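Local coordinates for protein (CD58) (Homo sapiens, PDB 1CCZ) that binds the lymphocyte receptor CD2 as the cell-surface adhesion glycoprotein CD58 (LFA-3), probably through its N-terminal immunoglobulin domain, at residues S47-K50 with N51-Y54; K128-L131 with R132-R135. All coordinates share one frame; numbering follows the deposited sequence.

Contact 1 (S47-K50 with N51-Y54); sequences SSFK and NRVY
The guanidinium of Arg52 lies flat on the Phe49 ring, their planes only 13° apart, and this stack forms the dense part of a turn leading from a short 3-10 segment into strand 53-55. The overlap is off-centre: NH2 hangs over the rim of the ring, 3.6 Å from Phe49 CE1, while CZ stands 4.5 Å from the ring centroid of Phe49, a displaced cation-pi contact. From Arg52 CA the chain sets out with CG flanked by the residue's own N and C (chi1 58°) and then runs extended as far as NE, which carries the guanidinium back over the residues that precede it. There NE donates a short, nearly straight hydrogen bond to Ser48 O, 2.6 Å away at 169°. The oxygen lies in the guanidinium plane, although NE itself sits above the plane of the Ser48 carbonyl; edge and face of the cation are thus both engaged, and its rotation is fixed. A type II beta turn from Phe49 to Arg52 brings the partners together, closed by Arg52 N to Phe49 O at 3.0 Å. At the ring's edge Val53 CG1 packs in, 3.5 Å from Phe49 CD1 and equally near CB.

The solvent side is looser. Lys50 and Asn51 are exposed at the corner, the lysine chain bending away, and exposed Ser48 brings OG no nearer than 3.6 Å to Arg52 NH2.

Beyond the turn, Arg52 NH1 forms a salt bridge with Asp71 OD2 and a hydrogen bond with Tyr65 O. A backbone hydrogen bond of Arg52 with Tyr65 sets the turn beside strand 62-64. Phe49, buried, packs against Ile64 and Val35, while Val53 touches Leu62, Phe43 and Ala45, so side chains of the turn reach strands of both sheets.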
ATOM      1  N   SER A  47      19.176  -3.410 -14.240  1.00 36.69           N
ATOM      2  CA  SER A  47      19.388  -3.721 -12.837  1.00 38.32           C
ATOM      3  C   SER A  47      18.414  -4.730 -12.264  1.00 38.45           C
ATOM      4  O   SER A  47      18.177  -5.783 -12.856  1.00 38.60           O
ATOM      5  CB  SER A  47      19.342  -2.431 -12.027  1.00 39.16           C
ATOM      6  OG  SER A  47      19.966  -1.390 -12.751  1.00 46.86           O
ATOM      7  N   SER A  48      17.844  -4.396 -11.107  1.00 39.87           N
ATOM      8  CA  SER A  48      16.904  -5.280 -10.422  1.00 40.54           C
ATOM      9  C   SER A  48      15.623  -5.543 -11.191  1.00 40.04           C
ATOM     10  O   SER A  48      14.851  -6.428 -10.821  1.00 41.08           O
ATOM     11  CB  SER A  48      16.533  -4.706  -9.051  1.00 40.13           C
ATOM     12  OG  SER A  48      16.219  -3.330  -9.152  1.00 42.95           O
ATOM     13  N   PHE A  49      15.383  -4.799 -12.265  1.00 36.25           N
ATOM     14  CA  PHE A  49      14.147  -5.014 -12.993  1.00 32.70           C
ATOM     15  C   PHE A  49      14.205  -6.036 -14.115  1.00 31.50           C
ATOM     16  O   PHE A  49      13.172  -6.392 -14.678  1.00 29.86           O
ATOM     17  CB  PHE A  49      13.620  -3.667 -13.479  1.00 32.08           C
ATOM     18  CG  PHE A  49      13.286  -2.739 -12.356  1.00 30.30           C
ATOM     19  CD1 PHE A  49      12.036  -2.792 -11.745  1.00 30.48           C
ATOM     20  CD2 PHE A  49      14.243  -1.854 -11.857  1.00 28.89           C
ATOM     21  CE1 PHE A  49      11.747  -1.976 -10.645  1.00 29.89           C
ATOM     22  CE2 PHE A  49      13.968  -1.038 -10.763  1.00 30.02           C
ATOM     23  CZ  PHE A  49      12.710  -1.102 -10.154  1.00 29.99           C
ATOM     24  N   LYS A  50      15.400  -6.524 -14.441  1.00 32.71           N
ATOM     25  CA  LYS A  50      15.514  -7.531 -15.493  1.00 33.78           C
ATOM     26  C   LYS A  50      14.711  -8.734 -15.064  1.00 33.80           C
ATOM     27  O   LYS A  50      14.795  -9.160 -13.922  1.00 36.26           O
ATOM     28  CB  LYS A  50      16.961  -7.961 -15.681  1.00 34.19           C
ATOM     29  CG  LYS A  50      17.717  -7.156 -16.698  1.00 40.80           C
ATOM     30  CD  LYS A  50      18.948  -6.534 -16.073  1.00 44.75           C
ATOM     31  CE  LYS A  50      20.204  -7.185 -16.587  1.00 45.23           C
ATOM     32  NZ  LYS A  50      20.364  -6.872 -18.027  1.00 49.20           N
ATOM     33  N   ASN A  51      13.905  -9.265 -15.966  1.00 37.11           N
ATOM     34  CA  ASN A  51      13.113 -10.441 -15.663  1.00 41.11           C
ATOM     35  C   ASN A  51      11.898 -10.207 -14.778  1.00 40.01           C
ATOM     36  O   ASN A  51      11.209 -11.163 -14.432  1.00 39.03           O
ATOM     37  CB  ASN A  51      14.001 -11.527 -15.037  1.00 48.27           C
ATOM     38  CG  ASN A  51      15.120 -11.983 -15.975  1.00 55.04           C
ATOM     39  OD1 ASN A  51      14.864 -12.366 -17.119  1.00 59.50           O
ATOM     40  ND2 ASN A  51      16.366 -11.940 -15.493  1.00 57.19           N
ATOM     41  N   ARG A  52      11.621  -8.962 -14.395  1.00 37.91           N
ATOM     42  CA  ARG A  52      10.428  -8.737 -13.590  1.00 35.56           C
ATOM     43  C   ARG A  52       9.619  -7.498 -13.912  1.00 35.72           C
ATOM     44  O   ARG A  52       8.968  -6.940 -13.032  1.00 35.64           O
ATOM     45  CB  ARG A  52      10.745  -8.769 -12.099  1.00 33.84           C
ATOM     46  CG  ARG A  52      11.761  -7.785 -11.637  1.00 34.93           C
ATOM     47  CD  ARG A  52      11.633  -7.605 -10.159  1.00 30.74           C
ATOM     48  NE  ARG A  52      12.476  -6.515  -9.689  1.00 32.31           N
ATOM     49  CZ  ARG A  52      12.063  -5.563  -8.865  1.00 31.57           C
ATOM     50  NH1 ARG A  52      10.815  -5.579  -8.427  1.00 31.53           N
ATOM     51  NH2 ARG A  52      12.896  -4.612  -8.474  1.00 32.59           N
ATOM     52  N   VAL A  53       9.667  -7.066 -15.170  1.00 32.38           N
ATOM     53  CA  VAL A  53       8.862  -5.931 -15.624  1.00 31.48           C
ATOM     54  C   VAL A  53       8.271  -6.273 -16.997  1.00 32.06           C
ATOM     55  O   VAL A  53       8.810  -7.100 -17.729  1.00 34.63           O
ATOM     56  CB  VAL A  53       9.687  -4.601 -15.765  1.00 29.70           C
ATOM     57  CG1 VAL A  53      10.297  -4.200 -14.441  1.00 26.04           C
ATOM     58  CG2 VAL A  53      10.761  -4.756 -16.810  1.00 27.39           C
ATOM     59  N   TYR A  54       7.133  -5.683 -17.324  1.00 30.22           N
ATOM     60  CA  TYR A  54       6.552  -5.874 -18.635  1.00 28.74           C
ATOM     61  C   TYR A  54       6.199  -4.474 -19.144  1.00 30.17           C
ATOM     62  O   TYR A  54       5.580  -3.676 -18.440  1.00 31.14           O
ATOM     63  CB  TYR A  54       5.302  -6.721 -18.597  1.00 28.97           C
ATOM     64  CG  TYR A  54       4.499  -6.547 -19.871  1.00 30.62           C
ATOM     65  CD1 TYR A  54       5.009  -6.979 -21.100  1.00 27.48           C
ATOM     66  CD2 TYR A  54       3.245  -5.917 -19.861  1.00 29.50           C
ATOM     67  CE1 TYR A  54       4.297  -6.792 -22.278  1.00 27.64           C
ATOM     68  CE2 TYR A  54       2.531  -5.726 -21.029  1.00 27.96           C
ATOM     69  CZ  TYR A  54       3.067  -6.169 -22.234  1.00 29.78           C
ATOM     70  OH  TYR A  54       2.370  -5.983 -23.397  1.00 33.37           O
TER

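Contact 2 (K128-L131 with R132-R135); sequences KEHL and RSLR
Arg132 follows Leu131 directly at a classic beta bulge in strand 129-134, an edge strand of the immunoglobulin C2-set domain. Both residues face Leu124 on the adjoining strand of the hairpin, and both make backbone hydrogen bonds with it. The extra residue bends the strand: the axes of its two halves, 129-131 and 132-134, diverge by 44°. Leu131 has helix-like backbone angles whereas Arg132 is almost fully stretched, the pattern of a classic bulge.

Arg132 has the most surface buried here, although its CB points away from the preceding residues. Much of that burial, like that of Leu131, follows from the peptide the two share: the first atoms of each side chain are held close to the other's backbone by covalent geometry. Their outer ends part company. In the conformer described, Arg132 NH1 is hydrogen-bonded to Ser140 O, so the polar end serves the neighbouring strand 138-142, and the side chain also touches Met139 there. The Leu131 side chain packs on Tyr141 of the same strand and on Gln126 of strand 121-126.

His130, the third large contributor, makes the contact that spans the bulge. It reaches forward along the strand, its CG trans to the backbone N (chi1 172°), which carries the imidazole beyond Leu131 to Arg132 and Ser133. From the hairpin partner, Leu124 O takes a hydrogen bond from ND1, which helps set the ring's rotation, and the ring meets that of Tyr125 at about 35°. Ser133 OG lies at the imidazole edge, 2.9 Å from His130 NE2, but its exact position is doubtful because it is modelled too close to the ring. The Arg132 carbonyl oxygen comes in obliquely, 3.0 Å from His130 CE1.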
ATOM      1  N   LYS A 128     -22.106   0.242  17.079  1.00 52.78           N
ATOM      2  CA  LYS A 128     -22.019   0.890  15.777  1.00 57.47           C
ATOM      3  C   LYS A 128     -21.301   2.247  15.897  1.00 55.33           C
ATOM      4  O   LYS A 128     -21.485   3.157  15.079  1.00 57.41           O
ATOM      5  CB  LYS A 128     -23.445   1.071  15.203  1.00 64.41           C
ATOM      6  CG  LYS A 128     -24.245   2.288  15.753  1.00 69.63           C
ATOM      7  CD  LYS A 128     -25.757   2.203  15.422  1.00 74.28           C
ATOM      8  CE  LYS A 128     -26.166   3.127  14.266  1.00 75.48           C
ATOM      9  NZ  LYS A 128     -26.602   4.479  14.728  1.00 77.34           N
ATOM     10  N   GLU A 129     -20.452   2.368  16.902  1.00 49.60           N
ATOM     11  CA  GLU A 129     -19.772   3.619  17.133  1.00 44.91           C
ATOM     12  C   GLU A 129     -18.264   3.554  16.967  1.00 40.33           C
ATOM     13  O   GLU A 129     -17.626   2.705  17.564  1.00 38.38           O
ATOM     14  CB  GLU A 129     -20.106   4.074  18.539  1.00 47.64           C
ATOM     15  CG  GLU A 129     -19.553   5.402  18.917  1.00 58.29           C
ATOM     16  CD  GLU A 129     -20.314   5.983  20.074  1.00 65.24           C
ATOM     17  OE1 GLU A 129     -21.562   6.024  19.970  1.00 68.56           O
ATOM     18  OE2 GLU A 129     -19.676   6.382  21.080  1.00 69.35           O
ATOM     19  N   HIS A 130     -17.707   4.469  16.175  1.00 36.06           N
ATOM     20  CA  HIS A 130     -16.266   4.549  15.951  1.00 33.09           C
ATOM     21  C   HIS A 130     -15.707   5.395  17.089  1.00 32.60           C
ATOM     22  O   HIS A 130     -15.914   6.606  17.116  1.00 36.08           O
ATOM     23  CB  HIS A 130     -15.993   5.218  14.607  1.00 34.04           C
ATOM     24  CG  HIS A 130     -14.548   5.521  14.362  1.00 39.27           C
ATOM     25  ND1 HIS A 130     -13.531   4.703  14.798  1.00 40.66           N
ATOM     26  CD2 HIS A 130     -13.949   6.554  13.729  1.00 42.41           C
ATOM     27  CE1 HIS A 130     -12.368   5.217  14.447  1.00 39.19           C
ATOM     28  NE2 HIS A 130     -12.593   6.341  13.795  1.00 43.82           N
ATOM     29  N   LEU A 131     -14.996   4.758  18.020  1.00 28.33           N
ATOM     30  CA  LEU A 131     -14.448   5.432  19.203  1.00 25.98           C
ATOM     31  C   LEU A 131     -13.144   6.184  18.999  1.00 27.30           C
ATOM     32  O   LEU A 131     -12.955   7.257  19.557  1.00 26.61           O
ATOM     33  CB  LEU A 131     -14.264   4.426  20.349  1.00 22.73           C
ATOM     34  CG  LEU A 131     -15.511   3.639  20.794  1.00 24.88           C
ATOM     35  CD1 LEU A 131     -15.118   2.574  21.817  1.00 24.62           C
ATOM     36  CD2 LEU A 131     -16.523   4.587  21.402  1.00 23.48           C
ATOM     37  N   ARG A 132     -12.227   5.594  18.238  1.00 27.59           N
ATOM     38  CA  ARG A 132     -10.949   6.230  17.960  1.00 27.78           C
ATOM     39  C   ARG A 132     -10.115   5.539  16.886  1.00 27.01           C
ATOM     40  O   ARG A 132     -10.396   4.415  16.500  1.00 26.79           O
ATOM     41  CB  ARG A 132     -10.136   6.425  19.257  1.00 29.71           C
ATOM     42  CG  ARG A 132      -9.649   5.211  20.022  1.00 28.42           C
ATOM     43  CD  ARG A 132      -8.696   5.696  21.150  1.00 31.09           C
ATOM     44  NE  ARG A 132      -7.607   6.515  20.567  0.50 27.28           N
ATOM     45  CZ  ARG A 132      -6.331   6.560  20.965  0.50 24.41           C
ATOM     46  NH1 ARG A 132      -5.859   5.842  21.973  0.50 22.86           N
ATOM     47  NH2 ARG A 132      -5.501   7.347  20.327  0.50 29.24           N
ATOM     48  N   SER A 133      -9.139   6.275  16.354  1.00 27.88           N
ATOM     49  CA  SER A 133      -8.209   5.800  15.327  1.00 24.87           C
ATOM     50  C   SER A 133      -6.837   6.307  15.740  1.00 25.36           C
ATOM     51  O   SER A 133      -6.714   7.394  16.300  1.00 25.85           O
ATOM     52  CB  SER A 133      -8.547   6.372  13.964  1.00 24.21           C
ATOM     53  OG  SER A 133      -9.783   5.872  13.508  1.00 26.01           O
ATOM     54  N   LEU A 134      -5.808   5.512  15.492  1.00 24.88           N
ATOM     55  CA  LEU A 134      -4.449   5.898  15.839  1.00 23.72           C
ATOM     56  C   LEU A 134      -3.502   5.300  14.812  1.00 26.96           C
ATOM     57  O   LEU A 134      -3.602   4.120  14.474  1.00 26.64           O
ATOM     58  CB  LEU A 134      -4.101   5.385  17.233  1.00 24.15           C
ATOM     59  CG  LEU A 134      -2.803   5.896  17.835  1.00 28.26           C
ATOM     60  CD1 LEU A 134      -2.873   7.409  18.083  1.00 30.36           C
ATOM     61  CD2 LEU A 134      -2.556   5.153  19.124  1.00 30.59           C
ATOM     62  N   ARG A 135      -2.607   6.128  14.284  1.00 30.09           N
ATOM     63  CA  ARG A 135      -1.632   5.677  13.296  1.00 31.85           C
ATOM     64  C   ARG A 135      -0.489   5.041  14.108  1.00 32.59           C
ATOM     65  O   ARG A 135       0.591   5.600  14.232  1.00 33.31           O
ATOM     66  CB  ARG A 135      -1.149   6.884  12.483  1.00 33.72           C
ATOM     67  CG  ARG A 135      -0.214   6.567  11.335  1.00 43.83           C
ATOM     68  CD  ARG A 135      -0.740   7.116  10.006  1.00 51.49           C
ATOM     69  NE  ARG A 135      -1.271   6.043   9.167  1.00 59.58           N
ATOM     70  CZ  ARG A 135      -2.216   6.192   8.239  1.00 61.93           C
ATOM     71  NH1 ARG A 135      -2.759   7.379   8.008  1.00 61.95           N
ATOM     72  NH2 ARG A 135      -2.632   5.139   7.546  1.00 63.11           N
TER

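Contacts 1 and 2 sit on opposite sides of the chain's centre, each about 21 Å from it. Their centres are 41 Å apart and their nearest atoms about 23 Å, so they do not touch. They follow in series along the chain: the turn at 47-54 lies among the sheets of the N-terminal domain, and the bulged strand at 128-135 belongs to the C2-set domain. One leads into a strand; the other lies within one. Each has a bound NAG in its wider surroundings, about 7 Å from the Arg52 side chain and about 10 Å from that of Arg132; such sugars are probably attached glycan and mark no binding pocket.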